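Local atomic coordinates of nitronate monooxygenase family protein (Pseudomonas aeruginosa, PDB entry 4QIT), a protein that uses FMN and molecular oxygen to denitrify alkyl nitronates oxidatively, with the toxin propionate 3-nitronate as its best substrate. Residues F72-F77 and P126-E131; D146-L151 and I156-C161; D9-L14 and A176-A181. The protein carries 1 engineered substitution. One frame throughout, in Å; residues are numbered along the deposited sequence.

All three contacts reach the parallel sheet of one TIM barrel. Interactions 1 and 2 are fully buried helix-on-strand contacts on the outer side of the barrel, and they touch each other, with Leu128 packed against Leu151. Interaction 3 is partly buried and involves the helix near the N-terminus. Interactions 2 and 3 use neighbouring strands, 157-162 and 178-182. Chemistry follows place. Between protein segments, interaction 1 is purely aliphatic, but the other face of its strand contributes Asn75 and Phe77 to the flavin and nitroethane pockets. Interaction 2 adds a backbone hydrogen bond to a larger aliphatic contact. Interaction 3 meets at longer distances: a ring edge on an alanine methyl, a leucine on an aspartate's backbone and CB.

Interaction 1: residues F72-F77 and P126-E131; sequences FNVNLF and PMLLEE. With FMN (flavin mononucleotide), chain C; NIE (nitroethane), chain D.
Strand 72-77 belongs to the wall of the TIM barrel, and on its outer face Val74 and Leu76 pack against Leu128 of the helix at 126-131. Leu128 is the only residue of its segment that makes substantial contact. Its CD1 is anti to CA (chi2 172°), which extends the side chain toward the strand. Leu76 and Leu128 approach tip to tip, with 3.8 Å between Leu76 CD1 and Leu128 CD1. The second methyl of Leu128 serves Val74: Leu128 CD2 lies 4.2 Å from Val74 CG1. The two methyls thus divide between two strand residues of the same face. All three residues are buried, and their contact is aliphatic throughout.

Asn75 and Phe77 lie on the opposite face of the strand, at the cofactor. Asn75 has CG anti to its backbone N (chi1 179°), and this places the amide beside the pyrimidine part of the flavin. Asn75 OD1 accepts a hydrogen bond from FMN N3 at 3.1 Å. The bond is bent, with an angle of 136° at the hydrogen. The Phe77 ring meets the same flavin nitrogen with its edge. FMN N3 lies near the ring plane, 3.2 Å from Phe77 CE1. Phe77 CZ is 3.2 Å from C1 of nitroethane, an unusually short approach. The ring at least borders both the flavin and nitroethane. Phe140 stacks edge-to-face with Phe77. Gln182 and Gln243 are among the other residues that hydrogen-bond FMN.

Helix 124-131 precedes strand 135-139, which pairs with strand 72-77. Aliphatic groups facing the outer helices and cofactor-binding residues near the C-terminal ends of the strands are characteristic of TIM-barrel enzymes, here with FMN.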
loop_
_atom_site.group_PDB
_atom_site.type_symbol
_atom_site.label_atom_id
_atom_site.label_comp_id
_atom_site.label_asym_id
_atom_site.label_seq_id
_atom_site.Cartn_x
_atom_site.Cartn_y
_atom_site.Cartn_z
ATOM N N PHE A 72 -19.525 -21.796 -6.475
ATOM C CA PHE A 72 -18.186 -21.628 -5.914
ATOM C C PHE A 72 -17.190 -21.328 -7.027
ATOM O O PHE A 72 -17.510 -21.428 -8.216
ATOM C CB PHE A 72 -17.758 -22.847 -5.079
ATOM C CG PHE A 72 -17.727 -24.138 -5.854
ATOM C CD1 PHE A 72 -18.868 -24.924 -5.953
ATOM C CD2 PHE A 72 -16.565 -24.567 -6.477
ATOM C CE1 PHE A 72 -18.851 -26.118 -6.664
ATOM C CE2 PHE A 72 -16.540 -25.762 -7.187
ATOM C CZ PHE A 72 -17.692 -26.536 -7.279
ATOM N N ASN A 73 -15.978 -20.971 -6.614
ATOM C CA ASN A 73 -14.940 -20.411 -7.471
ATOM C C ASN A 73 -13.749 -21.365 -7.489
ATOM O O ASN A 73 -13.319 -21.869 -6.443
ATOM C CB ASN A 73 -14.565 -19.037 -6.882
ATOM C CG ASN A 73 -13.343 -18.390 -7.526
ATOM O OD1 ASN A 73 -13.041 -18.576 -8.714
ATOM N ND2 ASN A 73 -12.646 -17.574 -6.730
ATOM N N VAL A 74 -13.244 -21.639 -8.687
ATOM C CA VAL A 74 -12.083 -22.504 -8.863
ATOM C C VAL A 74 -10.951 -21.685 -9.465
ATOM O O VAL A 74 -11.118 -21.083 -10.528
ATOM C CB VAL A 74 -12.411 -23.719 -9.750
ATOM C CG1 VAL A 74 -11.165 -24.552 -9.995
ATOM C CG2 VAL A 74 -13.495 -24.562 -9.083
ATOM N N ASN A 75 -9.811 -21.648 -8.780
ATOM C CA ASN A 75 -8.723 -20.744 -9.151
ATOM C C ASN A 75 -7.519 -21.473 -9.743
ATOM O O ASN A 75 -7.092 -22.522 -9.232
ATOM C CB ASN A 75 -8.317 -19.937 -7.919
ATOM C CG ASN A 75 -7.178 -18.975 -8.179
ATOM O OD1 ASN A 75 -6.015 -19.300 -7.937
ATOM N ND2 ASN A 75 -7.505 -17.778 -8.656
ATOM N N LEU A 76 -6.970 -20.896 -10.812
ATOM C CA LEU A 76 -5.770 -21.430 -11.454
ATOM C C LEU A 76 -4.727 -20.341 -11.666
ATOM O O LEU A 76 -5.052 -19.215 -12.060
ATOM C CB LEU A 76 -6.119 -22.083 -12.802
ATOM C CG LEU A 76 -7.052 -23.301 -12.700
ATOM C CD1 LEU A 76 -8.513 -22.890 -12.836
ATOM C CD2 LEU A 76 -6.691 -24.385 -13.712
ATOM N N PHE A 77 -3.468 -20.685 -11.422
ATOM C CA PHE A 77 -2.376 -19.772 -11.732
ATOM C C PHE A 77 -2.173 -19.714 -13.241
ATOM O O PHE A 77 -2.263 -20.736 -13.928
ATOM C CB PHE A 77 -1.077 -20.227 -11.076
ATOM C CG PHE A 77 -1.111 -20.227 -9.566
ATOM C CD1 PHE A 77 -2.199 -19.717 -8.870
ATOM C CD2 PHE A 77 -0.034 -20.723 -8.856
ATOM C CE1 PHE A 77 -2.215 -19.730 -7.484
ATOM C CE2 PHE A 77 -0.033 -20.731 -7.474
ATOM C CZ PHE A 77 -1.132 -20.237 -6.784
ATOM N N PRO A 126 -10.163 -28.347 -20.763
ATOM C CA PRO A 126 -11.285 -29.256 -21.037
ATOM C C PRO A 126 -11.911 -29.841 -19.768
ATOM O O PRO A 126 -13.121 -30.073 -19.752
ATOM C CB PRO A 126 -10.654 -30.355 -21.905
ATOM C CG PRO A 126 -9.181 -30.239 -21.686
ATOM C CD PRO A 126 -8.922 -28.791 -21.421
ATOM N N MET A 127 -11.121 -30.062 -18.721
ATOM C CA MET A 127 -11.692 -30.519 -17.452
ATOM C C MET A 127 -12.676 -29.498 -16.874
ATOM O O MET A 127 -13.761 -29.864 -16.398
ATOM C CB MET A 127 -10.591 -30.852 -16.441
ATOM C CG MET A 127 -11.101 -31.382 -15.113
ATOM S SD MET A 127 -11.569 -30.110 -13.916
ATOM C CE MET A 127 -9.968 -29.422 -13.490
ATOM N N LEU A 128 -12.307 -28.221 -16.921
ATOM C CA LEU A 128 -13.199 -27.170 -16.428
ATOM C C LEU A 128 -14.476 -27.060 -17.262
ATOM O O LEU A 128 -15.549 -26.780 -16.729
ATOM C CB LEU A 128 -12.471 -25.821 -16.375
ATOM C CG LEU A 128 -11.304 -25.710 -15.390
ATOM C CD1 LEU A 128 -10.576 -24.387 -15.599
ATOM C CD2 LEU A 128 -11.788 -25.832 -13.949
ATOM N N LEU A 129 -14.358 -27.279 -18.571
ATOM C CA LEU A 129 -15.514 -27.197 -19.461
ATOM C C LEU A 129 -16.493 -28.336 -19.174
ATOM O O LEU A 129 -17.702 -28.194 -19.366
ATOM C CB LEU A 129 -15.072 -27.210 -20.930
ATOM C CG LEU A 129 -14.249 -26.003 -21.391
ATOM C CD1 LEU A 129 -13.804 -26.191 -22.830
ATOM C CD2 LEU A 129 -15.030 -24.714 -21.240
ATOM N N GLU A 130 -15.967 -29.455 -18.687
ATOM C CA GLU A 130 -16.808 -30.590 -18.315
ATOM C C GLU A 130 -17.489 -30.369 -16.964
ATOM O O GLU A 130 -18.686 -30.620 -16.810
ATOM C CB GLU A 130 -15.979 -31.872 -18.251
ATOM C CG GLU A 130 -15.452 -32.371 -19.591
ATOM C CD GLU A 130 -14.498 -33.539 -19.422
ATOM O OE1 GLU A 130 -14.761 -34.614 -20.003
ATOM O OE2 GLU A 130 -13.480 -33.382 -18.711
ATOM N N GLU A 131 -16.722 -29.905 -15.980
ATOM C CA GLU A 131 -17.230 -29.789 -14.612
ATOM C C GLU A 131 -18.073 -28.534 -14.374
ATOM O O GLU A 131 -18.950 -28.529 -13.507
ATOM C CB GLU A 131 -16.077 -29.852 -13.600
ATOM C CG GLU A 131 -15.314 -31.171 -13.592
ATOM C CD GLU A 131 -16.205 -32.382 -13.362
ATOM O OE1 GLU A 131 -17.073 -32.341 -12.461
ATOM O OE2 GLU A 131 -16.030 -33.388 -14.082
HETATM N N1 FMN C . -4.588 -15.875 -4.749
HETATM C C2 FMN C . -4.640 -16.744 -5.831
HETATM O O2 FMN C . -4.988 -16.313 -6.923
HETATM N N3 FMN C . -4.339 -18.081 -5.697
HETATM C C4 FMN C . -3.947 -18.551 -4.462
HETATM O O4 FMN C . -3.655 -19.732 -4.296
HETATM C C4A FMN C . -3.882 -17.687 -3.384
HETATM N N5 FMN C . -3.485 -18.188 -2.172
HETATM C C5A FMN C . -3.426 -17.374 -1.067
HETATM C C6 FMN C . -3.033 -17.930 0.141
HETATM C C7 FMN C . -2.969 -17.157 1.282
HETATM C C7M FMN C . -2.558 -17.838 2.557
HETATM C C8 FMN C . -3.279 -15.799 1.213
HETATM C C8M FMN C . -3.195 -14.942 2.444
HETATM C C9 FMN C . -3.669 -15.241 -0.010
HETATM C C9A FMN C . -3.751 -16.028 -1.164
HETATM N N10 FMN C . -4.144 -15.504 -2.397
HETATM C C10 FMN C . -4.201 -16.341 -3.510
HETATM C "C1'" FMN C . -4.470 -14.038 -2.533
HETATM C "C2'" FMN C . -5.950 -13.735 -2.376
HETATM O "O2'" FMN C . -6.630 -14.118 -3.544
HETATM C "C3'" FMN C . -6.185 -12.246 -2.167
HETATM O "O3'" FMN C . -5.454 -11.459 -3.084
HETATM C "C4'" FMN C . -5.708 -11.896 -0.775
HETATM O "O4'" FMN C . -5.990 -12.969 0.105
HETATM C "C5'" FMN C . -6.459 -10.665 -0.299
HETATM O "O5'" FMN C . -5.708 -10.186 0.773
HETATM P P FMN C . -6.175 -10.394 2.279
HETATM O O1P FMN C . -7.663 -10.625 2.316
HETATM O O2P FMN C . -5.739 -9.176 3.034
HETATM O O3P FMN C . -5.461 -11.621 2.739
HETATM N N3 NIE D . -0.056 -17.761 -2.316
HETATM C C1 NIE D . 0.149 -18.189 -4.641
HETATM C C2 NIE D . -0.035 -18.809 -3.274
HETATM O O4 NIE D . -0.739 -16.765 -2.539
HETATM O O5 NIE D . 0.954 -17.691 -1.402
#

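Interaction 2: residues D146-L151 and I156-C161; sequences DQVRAL and IRVLVC
Leu151 holds CG anti to its own carbonyl carbon (chi1 -67°), and Ile156 holds CG1 in the same way. This lets Leu151 CD2 and Ile156 CD1 meet near the last turn of helix 145-153. Leu151 CD2 lies 3.7 Å from Ile156 CD1, and the two side chains cross obliquely. Val158 has CG1 anti to the backbone N (chi1 176°) and CG2 anti to the carbonyl carbon. Its two methyls therefore serve different helix residues. Val158 CG1 reaches Val148 CG1 at 4.1 Å. Val158 CG2 lies 4.0 Å from Leu151 CB and equally near Leu151 CD1. Here the leucine and valine side chains run at about a right angle to each other.

One backbone hydrogen bond joins the segments. Ile156 N donates to Leu151 O at 3.2 Å, with an angle of 144° at the hydrogen. The same oxygen sits close to the side chain, with Ile156 CB 3.3 Å from Leu151 O. The short connection between helix and strand is thus tied by polar and apolar contacts at once. Leu151 points at the strand; Val148, one turn earlier, leaves from the flank of the helix and reaches Val158 with its CG1.

The pair forms the second half of the beta-alpha-beta unit made by strand 135-139, helix 145-153 and strand 157-162. Ile156 rests on Val136 and so links the start of strand 157-162 to strand 135-139. Leu151 packs on Phe138 of strand 135-139 and on Leu125, Leu128 and Leu129, which sets its helix against both strands of the unit and against helix 124-131.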
loop_
_atom_site.group_PDB
_atom_site.type_symbol
_atom_site.label_atom_id
_atom_site.label_comp_id
_atom_site.label_asym_id
_atom_site.label_seq_id
_atom_site.Cartn_x
_atom_site.Cartn_y
_atom_site.Cartn_z
ATOM N N ASP A 146 -9.866 -16.396 -26.439
ATOM C CA ASP A 146 -10.643 -17.533 -26.932
ATOM C C ASP A 146 -10.881 -18.591 -25.855
ATOM O O ASP A 146 -11.893 -19.287 -25.884
ATOM C CB ASP A 146 -9.987 -18.161 -28.167
ATOM C CG ASP A 146 -8.727 -18.932 -27.831
ATOM O OD1 ASP A 146 -7.797 -18.334 -27.248
ATOM O OD2 ASP A 146 -8.668 -20.142 -28.139
ATOM N N GLN A 147 -9.953 -18.709 -24.907
ATOM C CA GLN A 147 -10.123 -19.637 -23.790
ATOM C C GLN A 147 -11.112 -19.115 -22.749
ATOM O O GLN A 147 -11.933 -19.878 -22.241
ATOM C CB GLN A 147 -8.777 -19.965 -23.151
ATOM C CG GLN A 147 -7.831 -20.684 -24.100
ATOM C CD GLN A 147 -6.519 -21.034 -23.445
ATOM O OE1 GLN A 147 -6.470 -21.348 -22.254
ATOM N NE2 GLN A 147 -5.440 -20.975 -24.215
ATOM N N VAL A 148 -11.035 -17.819 -22.449
ATOM C CA VAL A 148 -12.013 -17.164 -21.585
ATOM C C VAL A 148 -13.409 -17.344 -22.169
ATOM O O VAL A 148 -14.350 -17.670 -21.452
ATOM C CB VAL A 148 -11.721 -15.653 -21.446
ATOM C CG1 VAL A 148 -12.824 -14.953 -20.661
ATOM C CG2 VAL A 148 -10.360 -15.422 -20.783
ATOM N N ARG A 149 -13.525 -17.150 -23.483
ATOM C CA ARG A 149 -14.792 -17.335 -24.193
ATOM C C ARG A 149 -15.332 -18.760 -24.095
ATOM O O ARG A 149 -16.534 -18.968 -23.920
ATOM C CB ARG A 149 -14.626 -16.969 -25.669
ATOM C CG ARG A 149 -14.488 -15.476 -25.924
ATOM C CD ARG A 149 -15.711 -14.705 -25.459
ATOM N NE ARG A 149 -15.516 -13.263 -25.580
ATOM C CZ ARG A 149 -16.312 -12.355 -25.027
ATOM N NH1 ARG A 149 -17.361 -12.746 -24.317
ATOM N NH2 ARG A 149 -16.062 -11.062 -25.177
ATOM N N ALA A 150 -14.442 -19.736 -24.223
ATOM C CA ALA A 150 -14.835 -21.137 -24.140
ATOM C C ALA A 150 -15.466 -21.462 -22.783
ATOM O O ALA A 150 -16.464 -22.183 -22.711
ATOM C CB ALA A 150 -13.648 -22.034 -24.410
ATOM N N LEU A 151 -14.877 -20.933 -21.711
ATOM C CA LEU A 151 -15.431 -21.113 -20.372
ATOM C C LEU A 151 -16.797 -20.445 -20.254
ATOM O O LEU A 151 -17.740 -21.014 -19.698
ATOM C CB LEU A 151 -14.473 -20.537 -19.320
ATOM C CG LEU A 151 -13.133 -21.256 -19.169
ATOM C CD1 LEU A 151 -12.103 -20.366 -18.479
ATOM C CD2 LEU A 151 -13.310 -22.546 -18.391
ATOM N N ILE A 156 -19.794 -20.444 -17.330
ATOM C CA ILE A 156 -18.847 -20.087 -16.271
ATOM C C ILE A 156 -18.547 -18.581 -16.250
ATOM O O ILE A 156 -18.317 -17.970 -17.299
ATOM C CB ILE A 156 -17.522 -20.865 -16.446
ATOM C CG1 ILE A 156 -17.783 -22.373 -16.467
ATOM C CG2 ILE A 156 -16.513 -20.476 -15.358
ATOM C CD1 ILE A 156 -16.612 -23.196 -16.963
ATOM N N ARG A 157 -18.561 -17.978 -15.058
ATOM C CA ARG A 157 -18.113 -16.594 -14.903
ATOM C C ARG A 157 -16.602 -16.579 -14.696
ATOM O O ARG A 157 -16.084 -17.379 -13.923
ATOM C CB ARG A 157 -18.790 -15.923 -13.705
ATOM C CG ARG A 157 -20.309 -15.973 -13.727
ATOM C CD ARG A 157 -20.876 -15.313 -14.962
ATOM N NE ARG A 157 -22.323 -15.165 -14.856
ATOM C CZ ARG A 157 -23.130 -14.952 -15.889
ATOM N NH1 ARG A 157 -22.635 -14.874 -17.117
ATOM N NH2 ARG A 157 -24.435 -14.820 -15.694
ATOM N N VAL A 158 -15.904 -15.676 -15.382
ATOM C CA VAL A 158 -14.438 -15.652 -15.338
ATOM C C VAL A 158 -13.909 -14.393 -14.656
ATOM O O VAL A 158 -14.234 -13.265 -15.057
ATOM C CB VAL A 158 -13.819 -15.756 -16.747
ATOM C CG1 VAL A 158 -12.292 -15.622 -16.680
ATOM C CG2 VAL A 158 -14.216 -17.082 -17.410
ATOM N N LEU A 159 -13.094 -14.593 -13.619
ATOM C CA LEU A 159 -12.464 -13.478 -12.913
ATOM C C LEU A 159 -10.956 -13.530 -13.140
ATOM O O LEU A 159 -10.379 -14.616 -13.236
ATOM C CB LEU A 159 -12.716 -13.564 -11.406
ATOM C CG LEU A 159 -14.129 -13.735 -10.842
ATOM C CD1 LEU A 159 -14.180 -13.178 -9.425
ATOM C CD2 LEU A 159 -15.192 -13.095 -11.701
ATOM N N VAL A 160 -10.316 -12.364 -13.203
ATOM C CA VAL A 160 -8.858 -12.305 -13.253
ATOM C C VAL A 160 -8.353 -11.232 -12.299
ATOM O O VAL A 160 -8.919 -10.141 -12.225
ATOM C CB VAL A 160 -8.328 -12.007 -14.687
ATOM C CG1 VAL A 160 -6.799 -12.076 -14.718
ATOM C CG2 VAL A 160 -8.898 -12.982 -15.705
ATOM N N CYS A 161 -7.296 -11.545 -11.557
ATOM C CA CYS A 161 -6.682 -10.581 -10.659
ATOM C C CYS A 161 -5.793 -9.586 -11.411
ATOM O O CYS A 161 -5.066 -9.963 -12.349
ATOM C CB CYS A 161 -5.846 -11.336 -9.632
ATOM S SG CYS A 161 -4.997 -10.287 -8.467
#

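Interaction 3: residues D9-L14 and A176-A181; sequences DRFTRL and ADAVVA
The Phe11 ring points its edge at Ala178, where the helix near the N-terminus meets the start of a TIM-barrel strand. Phe11 CE1 is 4.3 Å from Ala178 CB, and the methyl lies near the ring plane. Phe11 leaves the helix with CG anti to the backbone N (chi1 -176°). This carries the ring inward, where it also packs on Val220 and Ala241 of two further barrel strands. The placement is consistent with a helix that covers the N-terminal end of the barrel, the end where these parallel strands begin.

Leu14, one turn further along the helix, points at Asp177. Leu14 CD2 lies 4.3 Å from Asp177 CB, and it is equally far from Asp177 O. The leucine thus meets the aliphatic and backbone part of the aspartate. The carboxylate has its own partners: Asp177 OD2 accepts hydrogen bonds from Val158 N and Gln152 NE2. These link the start of strand 178-182 to the neighbouring strand and helix. Leu14, the last helix residue, is tied to strand 157-162 as well: Leu14 O accepts a hydrogen bond from Arg157 NE.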
loop_
_atom_site.group_PDB
_atom_site.type_symbol
_atom_site.label_atom_id
_atom_site.label_comp_id
_atom_site.label_asym_id
_atom_site.label_seq_id
_atom_site.Cartn_x
_atom_site.Cartn_y
_atom_site.Cartn_z
ATOM N N ASP A 9 -25.802 -5.628 -5.977
ATOM C CA ASP A 9 -26.938 -6.326 -6.578
ATOM C C ASP A 9 -26.534 -6.914 -7.926
ATOM O O ASP A 9 -26.852 -8.057 -8.239
ATOM C CB ASP A 9 -28.135 -5.383 -6.759
ATOM C CG ASP A 9 -28.926 -5.182 -5.478
ATOM O OD1 ASP A 9 -28.706 -5.938 -4.506
ATOM O OD2 ASP A 9 -29.781 -4.270 -5.449
ATOM N N ARG A 10 -25.820 -6.127 -8.723
ATOM C CA ARG A 10 -25.383 -6.587 -10.035
ATOM C C ARG A 10 -24.455 -7.786 -9.923
ATOM O O ARG A 10 -24.596 -8.771 -10.656
ATOM C CB ARG A 10 -24.662 -5.468 -10.777
ATOM C CG ARG A 10 -25.523 -4.273 -11.131
ATOM C CD ARG A 10 -24.692 -3.288 -11.917
ATOM N NE ARG A 10 -25.331 -1.987 -12.067
ATOM C CZ ARG A 10 -24.746 -0.951 -12.660
ATOM N NH1 ARG A 10 -23.516 -1.076 -13.152
ATOM N NH2 ARG A 10 -25.383 0.203 -12.761
ATOM N N PHE A 11 -23.501 -7.706 -9.001
ATOM C CA PHE A 11 -22.502 -8.758 -8.899
ATOM C C PHE A 11 -23.067 -10.053 -8.333
ATOM O O PHE A 11 -22.762 -11.134 -8.830
ATOM C CB PHE A 11 -21.332 -8.296 -8.037
ATOM C CG PHE A 11 -20.217 -9.295 -7.961
ATOM C CD1 PHE A 11 -19.206 -9.289 -8.904
ATOM C CD2 PHE A 11 -20.183 -10.249 -6.950
ATOM C CE1 PHE A 11 -18.170 -10.217 -8.844
ATOM C CE2 PHE A 11 -19.149 -11.172 -6.884
ATOM C CZ PHE A 11 -18.141 -11.149 -7.832
ATOM N N THR A 12 -23.856 -9.937 -7.272
ATOM C CA THR A 12 -24.464 -11.107 -6.670
ATOM C C THR A 12 -25.372 -11.809 -7.679
ATOM O O THR A 12 -25.407 -13.028 -7.724
ATOM C CB THR A 12 -25.229 -10.756 -5.379
ATOM O OG1 THR A 12 -25.802 -11.935 -4.822
ATOM C CG2 THR A 12 -26.331 -9.777 -5.636
ATOM N N ARG A 13 -26.084 -11.041 -8.500
ATOM C CA ARG A 13 -26.929 -11.639 -9.528
ATOM C C ARG A 13 -26.084 -12.324 -10.600
ATOM O O ARG A 13 -26.441 -13.394 -11.093
ATOM C CB ARG A 13 -27.836 -10.578 -10.161
ATOM C CG ARG A 13 -28.986 -11.149 -11.004
ATOM C CD ARG A 13 -30.050 -11.792 -10.114
ATOM N NE ARG A 13 -31.385 -11.768 -10.715
ATOM C CZ ARG A 13 -31.981 -12.818 -11.273
ATOM N NH1 ARG A 13 -31.369 -13.997 -11.319
ATOM N NH2 ARG A 13 -33.199 -12.693 -11.782
ATOM N N LEU A 14 -24.958 -11.709 -10.951
ATOM C CA LEU A 14 -24.066 -12.259 -11.969
ATOM C C LEU A 14 -23.522 -13.608 -11.535
ATOM O O LEU A 14 -23.460 -14.556 -12.320
ATOM C CB LEU A 14 -22.905 -11.306 -12.229
ATOM C CG LEU A 14 -21.855 -11.775 -13.234
ATOM C CD1 LEU A 14 -22.445 -11.776 -14.634
ATOM C CD2 LEU A 14 -20.615 -10.888 -13.162
ATOM N N ALA A 176 -12.902 -10.985 -19.580
ATOM C CA ALA A 176 -13.357 -11.473 -18.276
ATOM C C ALA A 176 -14.649 -10.802 -17.809
ATOM O O ALA A 176 -14.970 -9.682 -18.229
ATOM C CB ALA A 176 -12.256 -11.292 -17.225
ATOM N N ASP A 177 -15.376 -11.484 -16.930
ATOM C CA ASP A 177 -16.596 -10.942 -16.342
ATOM C C ASP A 177 -16.338 -9.951 -15.204
ATOM O O ASP A 177 -17.178 -9.104 -14.921
ATOM C CB ASP A 177 -17.475 -12.081 -15.833
ATOM C CG ASP A 177 -17.942 -13.000 -16.949
ATOM O OD1 ASP A 177 -18.887 -12.614 -17.666
ATOM O OD2 ASP A 177 -17.373 -14.101 -17.114
ATOM N N ALA A 178 -15.192 -10.082 -14.539
ATOM C CA ALA A 178 -14.850 -9.183 -13.443
ATOM C C ALA A 178 -13.350 -9.166 -13.192
ATOM O O ALA A 178 -12.650 -10.120 -13.520
ATOM C CB ALA A 178 -15.601 -9.570 -12.168
ATOM N N VAL A 179 -12.881 -8.064 -12.611
ATOM C CA VAL A 179 -11.478 -7.920 -12.245
ATOM C C VAL A 179 -11.377 -7.934 -10.722
ATOM O O VAL A 179 -12.163 -7.279 -10.024
ATOM C CB VAL A 179 -10.847 -6.634 -12.853
ATOM C CG1 VAL A 179 -11.544 -5.365 -12.339
ATOM C CG2 VAL A 179 -9.347 -6.580 -12.562
ATOM N N VAL A 180 -10.438 -8.725 -10.216
ATOM C CA VAL A 180 -10.139 -8.723 -8.785
ATOM C C VAL A 180 -8.967 -7.779 -8.575
ATOM O O VAL A 180 -7.833 -8.065 -8.973
ATOM C CB VAL A 180 -9.792 -10.118 -8.270
ATOM C CG1 VAL A 180 -9.468 -10.063 -6.782
ATOM C CG2 VAL A 180 -10.947 -11.099 -8.533
ATOM N N ALA A 181 -9.256 -6.635 -7.974
ATOM C CA ALA A 181 -8.265 -5.593 -7.767
ATOM C C ALA A 181 -7.485 -5.910 -6.507
ATOM O O ALA A 181 -7.996 -5.717 -5.401
ATOM C CB ALA A 181 -8.954 -4.262 -7.632
#